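PDB 5ZIQ: globin protein, which carries heme as a six-coordinate globin and probably binds oxygen, although its physiological role is not established. Local coordinates for residues P19-T24 / D100-L105; S30-W35 / Q94-S99; L51-E56 / E131-F136. All coordinates share one frame; numbering follows the deposited sequence.

The first halves of all three contacts come in order along the chain (19-24, 30-35, 51-56), followed by their partners at 94-99, 100-105 and 131-136. Contact 2 is nested inside the loop closed by contact 1, and contact 3 crosses both. Contacts 1 and 2 have centres about 11 Å apart and touch directly, Phe-21 and Leu-105 meeting the residues where helix 79-97 turns toward helix 102-115. Contact 3 lies on the other side of the chain's centre, its centre about 20 Å from that of contact 2 and about 26 Å from that of contact 1. It joins helices 42-56 and 127-142 beside the heme, while the other two pack the N-terminal region onto the all-helical globin fold.

Contact 1 of 3, residues P19-T24 / D100-L105; sequences PRFPLT and DNVDIL. With EDO (1,2-ethanediol), chain I; SO4 (sulfate ion), chain F.
Arg-20 NH2 is shared by two carboxylates, that of Asp-103 across the contact and that of Asp-18 just before its own segment. The guanidinium meets Asp-103 end-on with two nitrogens: NH1 reaches OD1 of Asp-103 at 2.8 Å, nearly straight at 174°, and NH2 reaches OD2 of Asp-103 at 2.9 Å. Both oxygens lie in the guanidinium plane but are met from above the carboxylate plane, because the two flat groups are turned 51° apart. Asp-103 is modelled in two conformers; the bridge is that of one of them, so its presence in every molecule is doubtful.

Underneath the bridge, Val-102 splits its two methyls. CG1 sits over the centre of one guanidinium face and also touches Arg-20 CB at 3.8 Å, whereas CG2 packs against Phe-21 CB at 3.9 Å. An alanine in place of Val-102 would probably open a gap under the guanidinium and beside Phe-21, leaving the arginine less firmly held in its rotation. CG of Phe-21 is anti to the backbone N (chi1 -169°), and the ring beyond it presents its edge to Leu-105, whose CD2 lies 3.9 Å from Phe-21 CE1.

The loop 19-24 thus lies against the first turn of helix 102-115, with Asn-101 at its N-cap, and runs on into helix 25-38, where Thr-24 OG1 caps Asp-27 N and Lys-28 forms a salt bridge with Asp-100. Helix 148-170 backs both sides: its Trp-160 touches Pro-22 and Leu-105, while Leu-23 rests on Ile-153 and Ile-156.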
loop_
_atom_site.group_PDB
_atom_site.type_symbol
_atom_site.label_atom_id
_atom_site.label_comp_id
_atom_site.label_asym_id
_atom_site.label_seq_id
_atom_site.Cartn_x
_atom_site.Cartn_y
_atom_site.Cartn_z
ATOM N N PRO A 19 -6.145 -19.937 -9.171
ATOM C CA PRO A 19 -7.079 -19.019 -9.850
ATOM C C PRO A 19 -7.764 -18.005 -8.936
ATOM O O PRO A 19 -8.404 -17.081 -9.444
ATOM C CB PRO A 19 -8.121 -19.952 -10.487
ATOM C CG PRO A 19 -8.043 -21.208 -9.692
ATOM C CD PRO A 19 -6.629 -21.331 -9.197
ATOM N N ARG A 20 -7.632 -18.148 -7.611
ATOM C CA ARG A 20 -8.122 -17.118 -6.684
ATOM C C ARG A 20 -7.279 -15.839 -6.766
ATOM O O ARG A 20 -7.757 -14.762 -6.433
ATOM C CB ARG A 20 -8.122 -17.636 -5.242
ATOM C CG ARG A 20 -9.166 -18.724 -4.992
ATOM C CD ARG A 20 -9.112 -19.214 -3.561
ATOM N NE ARG A 20 -7.865 -19.932 -3.340
ATOM C CZ ARG A 20 -7.413 -20.283 -2.142
ATOM N NH1 ARG A 20 -8.098 -19.969 -1.058
ATOM N NH2 ARG A 20 -6.274 -20.941 -2.038
ATOM N N PHE A 21 -6.025 -15.982 -7.192
ATOM C CA PHE A 21 -5.106 -14.863 -7.356
ATOM C C PHE A 21 -5.411 -14.237 -8.722
ATOM O O PHE A 21 -5.610 -14.957 -9.674
ATOM C CB PHE A 21 -3.663 -15.369 -7.285
ATOM C CG PHE A 21 -2.649 -14.266 -7.182
ATOM C CD1 PHE A 21 -2.531 -13.540 -6.006
ATOM C CD2 PHE A 21 -1.867 -13.919 -8.268
ATOM C CE1 PHE A 21 -1.605 -12.491 -5.903
ATOM C CE2 PHE A 21 -0.947 -12.863 -8.185
ATOM C CZ PHE A 21 -0.812 -12.170 -6.993
ATOM N N PRO A 22 -5.472 -12.887 -8.805
ATOM C CA PRO A 22 -5.990 -12.295 -10.055
ATOM C C PRO A 22 -5.072 -12.455 -11.261
ATOM O O PRO A 22 -5.543 -12.563 -12.381
ATOM C CB PRO A 22 -6.170 -10.814 -9.684
ATOM C CG PRO A 22 -5.233 -10.583 -8.519
ATOM C CD PRO A 22 -5.289 -11.865 -7.748
ATOM N N LEU A 23 -3.756 -12.404 -11.049
ATOM C CA LEU A 23 -2.827 -12.345 -12.186
ATOM C C LEU A 23 -2.538 -13.698 -12.802
ATOM O O LEU A 23 -2.409 -14.694 -12.077
ATOM C CB LEU A 23 -1.493 -11.698 -11.754
ATOM C CG LEU A 23 -1.614 -10.304 -11.125
ATOM C CD1 LEU A 23 -0.212 -9.856 -10.681
ATOM C CD2 LEU A 23 -2.245 -9.316 -12.109
ATOM N N THR A 24 -2.397 -13.729 -14.123
ATOM C CA THR A 24 -1.896 -14.934 -14.795
ATOM C C THR A 24 -0.483 -15.236 -14.324
ATOM O O THR A 24 0.157 -14.370 -13.721
ATOM C CB THR A 24 -1.839 -14.732 -16.307
ATOM O OG1 THR A 24 -0.893 -13.685 -16.597
ATOM C CG2 THR A 24 -3.211 -14.359 -16.864
ATOM N N ASP A 100 1.977 -16.757 -3.781
ATOM C CA ASP A 100 1.721 -18.180 -4.022
ATOM C C ASP A 100 1.058 -18.895 -2.857
ATOM O O ASP A 100 0.932 -20.132 -2.878
ATOM C CB ASP A 100 3.014 -18.912 -4.373
ATOM C CG ASP A 100 3.583 -18.526 -5.727
ATOM O OD1 ASP A 100 2.994 -17.720 -6.459
ATOM O OD2 ASP A 100 4.648 -19.074 -6.078
ATOM N N ASN A 101 0.598 -18.131 -1.873
ATOM C CA ASN A 101 -0.186 -18.680 -0.764
ATOM C C ASN A 101 -1.395 -17.782 -0.529
ATOM O O ASN A 101 -1.420 -16.967 0.398
ATOM C CB ASN A 101 0.702 -18.806 0.486
ATOM C CG ASN A 101 0.047 -19.592 1.618
ATOM O OD1 ASN A 101 -1.193 -19.711 1.734
ATOM N ND2 ASN A 101 0.902 -20.126 2.489
ATOM N N VAL A 102 -2.408 -17.944 -1.384
ATOM C CA VAL A 102 -3.587 -17.101 -1.327
ATOM C C VAL A 102 -4.257 -17.172 0.041
ATOM O O VAL A 102 -4.800 -16.173 0.508
ATOM C CB VAL A 102 -4.561 -17.449 -2.456
ATOM C CG1 VAL A 102 -5.887 -16.716 -2.290
ATOM C CG2 VAL A 102 -3.927 -17.113 -3.801
ATOM N N ASP A 103 -4.292 -18.345 0.672
ATOM C CA ASP A 103 -5.037 -18.424 1.935
ATOM C C ASP A 103 -4.482 -17.483 2.994
ATOM O O ASP A 103 -5.214 -16.757 3.665
ATOM C CB ASP A 103 -5.107 -19.862 2.419
ATOM C CG ASP A 103 -5.920 -20.697 1.471
ATOM O OD1 ASP A 103 -7.136 -20.529 1.464
ATOM O OD2 ASP A 103 -5.345 -21.433 0.667
ATOM N N ILE A 104 -3.147 -17.457 3.078
ATOM C CA ILE A 104 -2.387 -16.580 3.991
ATOM C C ILE A 104 -2.498 -15.099 3.602
ATOM O O ILE A 104 -2.718 -14.243 4.452
ATOM C CB ILE A 104 -0.898 -16.992 4.040
ATOM C CG1 ILE A 104 -0.715 -18.288 4.838
ATOM C CG2 ILE A 104 -0.047 -15.889 4.649
ATOM C CD1 ILE A 104 0.743 -18.629 5.084
ATOM N N LEU A 105 -2.386 -14.833 2.303
ATOM C CA LEU A 105 -2.562 -13.498 1.707
ATOM C C LEU A 105 -3.925 -12.931 2.107
ATOM O O LEU A 105 -4.027 -11.785 2.574
ATOM C CB LEU A 105 -2.417 -13.632 0.187
ATOM C CG LEU A 105 -2.666 -12.480 -0.768
ATOM C CD1 LEU A 105 -1.730 -11.346 -0.460
ATOM C CD2 LEU A 105 -2.371 -13.015 -2.151
HETATM C C1 EDO I . -4.545 -10.790 -15.226
HETATM O O1 EDO I . -3.220 -11.300 -15.434
HETATM C C2 EDO I . -5.060 -10.015 -16.434
HETATM O O2 EDO I . -5.244 -10.807 -17.614
HETATM S S SO4 F . -1.130 -14.740 -20.267
HETATM O O1 SO4 F . -0.528 -14.289 -21.538
HETATM O O2 SO4 F . -2.596 -14.554 -20.370
HETATM O O3 SO4 F . -0.862 -16.182 -20.098
HETATM O O4 SO4 F . -0.427 -13.981 -19.221
#

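Contact 2 of 3, residues S30-W35 / Q94-S99; sequences SLVKSW and QAVQDS
This is apolar helix packing, buried in the fold, in which Val-96 near the end of helix 79-97 is pressed against Trp-35 on helix 25-38. Its CG2 methyl makes a CH-pi contact with the indole: it lies 3.7 Å from the centroid of the Trp-35 five-membered ring, only 13° off the ring normal. The other methyl, CG1, anti to the backbone N (chi1 177°), touches Trp-35 CB at 3.9 Å. The same CG1 also meets Val-32 CG2 at 4.2 Å, while Leu-31 CD2 approaches Val-96 CG2 more loosely. In globin terms this joins the A helix to the C-terminal end of the E helix, the helix that carries the axial ligand His-88. The indole is held at its polar end too, by a hydrogen bond from NE1 to Asp-93 OD1, one turn before Val-96. Just past Gln-97, Ser-99 folds back and its OG donates to Val-96 O at 2.7 Å; Ser-99 N binds the same oxygen. The hydroxyl, although buried beside Leu-31 CD2 and Val-32 CG2, is thereby satisfied within its own segment. Leu-138 of helix 127-142 also touches Trp-35.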
loop_
_atom_site.group_PDB
_atom_site.type_symbol
_atom_site.label_atom_id
_atom_site.label_comp_id
_atom_site.label_asym_id
_atom_site.label_seq_id
_atom_site.Cartn_x
_atom_site.Cartn_y
_atom_site.Cartn_z
ATOM N N SER A 30 5.894 -10.955 -13.527
ATOM C CA SER A 30 6.226 -9.537 -13.781
ATOM C C SER A 30 6.079 -8.705 -12.497
ATOM O O SER A 30 6.926 -7.851 -12.186
ATOM C CB SER A 30 5.351 -8.960 -14.899
ATOM O OG SER A 30 5.677 -9.545 -16.153
ATOM N N LEU A 31 5.004 -8.947 -11.752
ATOM C CA LEU A 31 4.793 -8.304 -10.455
ATOM C C LEU A 31 5.946 -8.587 -9.475
ATOM O O LEU A 31 6.517 -7.668 -8.916
ATOM C CB LEU A 31 3.455 -8.741 -9.838
ATOM C CG LEU A 31 3.265 -8.298 -8.373
ATOM C CD1 LEU A 31 3.050 -6.800 -8.251
ATOM C CD2 LEU A 31 2.141 -9.059 -7.690
ATOM N N VAL A 32 6.269 -9.865 -9.281
ATOM C CA VAL A 32 7.308 -10.257 -8.333
ATOM C C VAL A 32 8.662 -9.631 -8.721
ATOM O O VAL A 32 9.369 -9.112 -7.847
ATOM C CB VAL A 32 7.357 -11.798 -8.184
ATOM C CG1 VAL A 32 8.553 -12.253 -7.350
ATOM C CG2 VAL A 32 6.062 -12.288 -7.557
ATOM N N LYS A 33 9.024 -9.676 -10.014
ATOM C CA LYS A 33 10.305 -9.076 -10.453
ATOM C C LYS A 33 10.339 -7.575 -10.222
ATOM O O LYS A 33 11.341 -7.033 -9.737
ATOM C CB LYS A 33 10.566 -9.296 -11.937
ATOM C CG LYS A 33 11.097 -10.629 -12.387
ATOM C CD LYS A 33 11.719 -10.452 -13.789
ATOM C CE LYS A 33 10.730 -9.952 -14.858
ATOM N NZ LYS A 33 11.223 -10.150 -16.255
ATOM N N SER A 34 9.255 -6.894 -10.589
ATOM C CA SER A 34 9.178 -5.449 -10.451
ATOM C C SER A 34 9.212 -5.027 -8.986
ATOM O O SER A 34 9.941 -4.103 -8.587
ATOM C CB SER A 34 7.896 -4.948 -11.109
ATOM O OG SER A 34 7.741 -3.573 -10.878
ATOM N N TRP A 35 8.457 -5.747 -8.169
ATOM C CA TRP A 35 8.397 -5.446 -6.751
ATOM C C TRP A 35 9.746 -5.653 -6.087
ATOM O O TRP A 35 10.068 -4.925 -5.153
ATOM C CB TRP A 35 7.343 -6.295 -6.036
ATOM C CG TRP A 35 7.117 -5.813 -4.652
ATOM C CD1 TRP A 35 7.698 -6.278 -3.521
ATOM C CD2 TRP A 35 6.253 -4.730 -4.250
ATOM N NE1 TRP A 35 7.250 -5.570 -2.434
ATOM C CE2 TRP A 35 6.350 -4.620 -2.849
ATOM C CE3 TRP A 35 5.379 -3.871 -4.941
ATOM C CZ2 TRP A 35 5.622 -3.665 -2.117
ATOM C CZ3 TRP A 35 4.639 -2.942 -4.221
ATOM C CH2 TRP A 35 4.767 -2.833 -2.818
ATOM N N GLN A 94 4.293 -7.703 2.148
ATOM C CA GLN A 94 3.930 -9.029 2.649
ATOM C C GLN A 94 2.992 -9.713 1.671
ATOM O O GLN A 94 3.083 -10.922 1.485
ATOM C CB GLN A 94 3.319 -8.945 4.036
ATOM C CG GLN A 94 3.302 -10.279 4.753
ATOM C CD GLN A 94 2.790 -10.199 6.171
ATOM O OE1 GLN A 94 2.285 -9.167 6.629
ATOM N NE2 GLN A 94 2.945 -11.306 6.897
ATOM N N ALA A 95 2.089 -8.941 1.060
ATOM C CA ALA A 95 1.221 -9.496 0.026
ATOM C C ALA A 95 1.992 -10.077 -1.175
ATOM O O ALA A 95 1.741 -11.203 -1.595
ATOM C CB ALA A 95 0.199 -8.454 -0.429
ATOM N N VAL A 96 2.976 -9.332 -1.690
ATOM C CA VAL A 96 3.772 -9.848 -2.805
ATOM C C VAL A 96 4.508 -11.132 -2.414
ATOM O O VAL A 96 4.504 -12.096 -3.188
ATOM C CB VAL A 96 4.762 -8.799 -3.380
ATOM C CG1 VAL A 96 5.613 -9.412 -4.489
ATOM C CG2 VAL A 96 4.002 -7.589 -3.919
ATOM N N GLN A 97 5.118 -11.139 -1.215
ATOM C CA GLN A 97 5.773 -12.341 -0.680
ATOM C C GLN A 97 4.887 -13.560 -0.637
ATOM O O GLN A 97 5.375 -14.673 -0.823
ATOM C CB GLN A 97 6.251 -12.118 0.748
ATOM C CG GLN A 97 7.482 -11.260 0.847
ATOM C CD GLN A 97 7.820 -11.014 2.280
ATOM O OE1 GLN A 97 8.167 -11.933 3.029
ATOM N NE2 GLN A 97 7.688 -9.767 2.688
ATOM N N ASP A 98 3.593 -13.334 -0.429
ATOM C CA ASP A 98 2.624 -14.410 -0.268
ATOM C C ASP A 98 1.775 -14.645 -1.504
ATOM O O ASP A 98 0.668 -15.244 -1.424
ATOM C CB ASP A 98 1.747 -14.100 0.944
ATOM C CG ASP A 98 2.520 -14.186 2.256
ATOM O OD1 ASP A 98 3.553 -14.877 2.319
ATOM O OD2 ASP A 98 2.060 -13.607 3.249
ATOM N N SER A 99 2.280 -14.220 -2.659
ATOM C CA SER A 99 1.522 -14.361 -3.921
ATOM C C SER A 99 1.163 -15.815 -4.247
ATOM O O SER A 99 0.167 -16.064 -4.911
ATOM C CB SER A 99 2.322 -13.799 -5.104
ATOM O OG SER A 99 2.493 -12.394 -5.014
#

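Contact 3 of 3, residues L51-E56 / E131-F136; sequences LKLFIE and EKCLVF
Helix segments 51-56 and 131-136 cross at 127° between their N-to-C directions, with axes 9.0 Å apart at closest approach. The backbones come nearest at Lys-52 and Cys-133, whose CA atoms are 5.7 Å apart, which brings the thiol of Cys-133 right up to the other backbone. In the globin fold this is where the B and G helices meet.

Cys-133 sits at the crossing. With SG anti to its carbonyl carbon, the sulphur lies against the backbone of the other helix, 3.4 Å from Leu-53 N, and touches Leu-53 CB at 3.7 Å. Leu-53 belongs to the heme pocket and contacts the porphyrin, which puts this crossing directly beside the cofactor.

Lys-52 lies over one face of the Phe-136 ring, the two side chains crossing at about a right angle. The lysine chain bends at chi2 (66°), which places CD near the ring; CG and CD run past Phe-136 CD2, and CE comes to 3.6 Å from Phe-136 CD1, toward the rim. NZ is 4.2 Å from the ring centroid, 24° off the normal, a cation-pi contact joined to the CH-pi contact of CE.

Beyond the thiol, Glu-56 OE1 packs against the chain of Lys-132, reaching its CB at 3.6 Å. The charged ends stay further off, OE1 of Glu-56 and NZ of Lys-132 being 4.7 Å apart, so they probably attract one another without forming a salt bridge. The crossing is therefore held by close packing round a sulphur and by a charge over an aromatic face, with the Glu-56 and Lys-132 pair probably adding a weaker attraction.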
loop_
_atom_site.group_PDB
_atom_site.type_symbol
_atom_site.label_atom_id
_atom_site.label_comp_id
_atom_site.label_asym_id
_atom_site.label_seq_id
_atom_site.Cartn_x
_atom_site.Cartn_y
_atom_site.Cartn_z
ATOM N N LEU A 51 3.236 10.914 2.710
ATOM C CA LEU A 51 3.370 12.315 2.310
ATOM C C LEU A 51 2.490 12.624 1.101
ATOM O O LEU A 51 1.859 13.690 1.064
ATOM C CB LEU A 51 4.833 12.710 2.073
ATOM C CG LEU A 51 5.714 12.612 3.320
ATOM C CD1 LEU A 51 7.163 12.883 2.969
ATOM C CD2 LEU A 51 5.235 13.483 4.494
ATOM N N LYS A 52 2.386 11.687 0.154
ATOM C CA LYS A 52 1.507 11.882 -1.003
ATOM C C LYS A 52 0.038 11.892 -0.569
ATOM O O LYS A 52 -0.751 12.728 -1.038
ATOM C CB LYS A 52 1.768 10.853 -2.103
ATOM C CG LYS A 52 1.003 11.093 -3.398
ATOM C CD LYS A 52 1.445 12.370 -4.097
ATOM C CE LYS A 52 1.027 12.331 -5.549
ATOM N NZ LYS A 52 1.383 13.591 -6.248
ATOM N N LEU A 53 -0.324 10.989 0.348
ATOM C CA LEU A 53 -1.703 10.980 0.865
ATOM C C LEU A 53 -2.104 12.339 1.422
ATOM O O LEU A 53 -3.214 12.835 1.173
ATOM C CB LEU A 53 -1.864 9.915 1.948
ATOM C CG LEU A 53 -3.265 9.739 2.544
ATOM C CD1 LEU A 53 -4.276 9.177 1.543
ATOM C CD2 LEU A 53 -3.180 8.847 3.773
ATOM N N PHE A 54 -1.179 12.945 2.161
ATOM C CA PHE A 54 -1.452 14.202 2.836
ATOM C C PHE A 54 -1.559 15.355 1.838
ATOM O O PHE A 54 -2.243 16.334 2.127
ATOM C CB PHE A 54 -0.412 14.507 3.923
ATOM C CG PHE A 54 -0.292 13.451 5.000
ATOM C CD1 PHE A 54 -1.331 12.555 5.291
ATOM C CD2 PHE A 54 0.887 13.364 5.751
ATOM C CE1 PHE A 54 -1.182 11.591 6.291
ATOM C CE2 PHE A 54 1.027 12.426 6.760
ATOM C CZ PHE A 54 -0.004 11.526 7.028
ATOM N N ILE A 55 -0.907 15.226 0.673
ATOM C CA ILE A 55 -1.014 16.220 -0.418
ATOM C C ILE A 55 -2.386 16.090 -1.075
ATOM O O ILE A 55 -3.096 17.083 -1.257
ATOM C CB ILE A 55 0.110 16.066 -1.487
ATOM C CG1 ILE A 55 1.472 16.493 -0.927
ATOM C CG2 ILE A 55 -0.187 16.897 -2.741
ATOM C CD1 ILE A 55 2.652 15.872 -1.656
ATOM N N GLU A 56 -2.764 14.863 -1.406
ATOM C CA GLU A 56 -4.005 14.615 -2.131
ATOM C C GLU A 56 -5.236 14.845 -1.268
ATOM O O GLU A 56 -6.282 15.279 -1.768
ATOM C CB GLU A 56 -3.985 13.215 -2.723
ATOM C CG GLU A 56 -2.768 13.032 -3.624
ATOM C CD GLU A 56 -2.903 11.927 -4.643
ATOM O OE1 GLU A 56 -3.612 10.931 -4.388
ATOM O OE2 GLU A 56 -2.272 12.051 -5.707
ATOM N N GLU A 131 -4.268 3.677 -2.758
ATOM C CA GLU A 131 -3.869 3.131 -4.081
ATOM C C GLU A 131 -3.063 4.099 -4.929
ATOM O O GLU A 131 -2.002 3.740 -5.408
ATOM C CB GLU A 131 -5.079 2.670 -4.910
ATOM C CG GLU A 131 -5.925 1.618 -4.242
ATOM C CD GLU A 131 -7.010 1.092 -5.153
ATOM O OE1 GLU A 131 -7.091 1.458 -6.352
ATOM O OE2 GLU A 131 -7.803 0.306 -4.659
ATOM N N LYS A 132 -3.578 5.323 -5.107
ATOM C CA LYS A 132 -2.894 6.360 -5.884
ATOM C C LYS A 132 -1.544 6.674 -5.268
ATOM O O LYS A 132 -0.613 6.981 -5.978
ATOM C CB LYS A 132 -3.723 7.662 -5.966
ATOM C CG LYS A 132 -4.722 7.729 -7.123
ATOM C CD LYS A 132 -5.729 8.869 -6.963
ATOM C CE LYS A 132 -5.311 10.125 -7.717
ATOM N NZ LYS A 132 -6.473 10.923 -8.142
ATOM N N CYS A 133 -1.458 6.597 -3.944
ATOM C CA CYS A 133 -0.206 6.888 -3.229
ATOM C C CYS A 133 0.841 5.817 -3.463
ATOM O O CYS A 133 2.006 6.141 -3.697
ATOM C CB CYS A 133 -0.458 7.083 -1.742
ATOM S SG CYS A 133 -1.587 8.451 -1.443
ATOM N N LEU A 134 0.424 4.547 -3.417
ATOM C CA LEU A 134 1.317 3.453 -3.781
ATOM C C LEU A 134 1.738 3.554 -5.237
ATOM O O LEU A 134 2.916 3.418 -5.538
ATOM C CB LEU A 134 0.685 2.083 -3.491
ATOM C CG LEU A 134 1.568 0.888 -3.863
ATOM C CD1 LEU A 134 2.948 0.904 -3.197
ATOM C CD2 LEU A 134 0.810 -0.388 -3.505
ATOM N N VAL A 135 0.783 3.815 -6.131
ATOM C CA VAL A 135 1.126 4.040 -7.551
ATOM C C VAL A 135 2.162 5.164 -7.719
ATOM O O VAL A 135 3.137 5.014 -8.459
ATOM C CB VAL A 135 -0.144 4.289 -8.394
ATOM C CG1 VAL A 135 0.190 4.837 -9.774
ATOM C CG2 VAL A 135 -0.946 3.002 -8.491
ATOM N N PHE A 136 1.957 6.273 -7.017
ATOM C CA PHE A 136 2.920 7.380 -7.039
ATOM C C PHE A 136 4.317 6.922 -6.638
ATOM O O PHE A 136 5.299 7.254 -7.302
ATOM C CB PHE A 136 2.470 8.539 -6.153
ATOM C CG PHE A 136 3.464 9.663 -6.096
ATOM C CD1 PHE A 136 3.657 10.500 -7.199
ATOM C CD2 PHE A 136 4.232 9.868 -4.951
ATOM C CE1 PHE A 136 4.575 11.536 -7.144
ATOM C CE2 PHE A 136 5.161 10.905 -4.892
ATOM C CZ PHE A 136 5.335 11.729 -5.995
#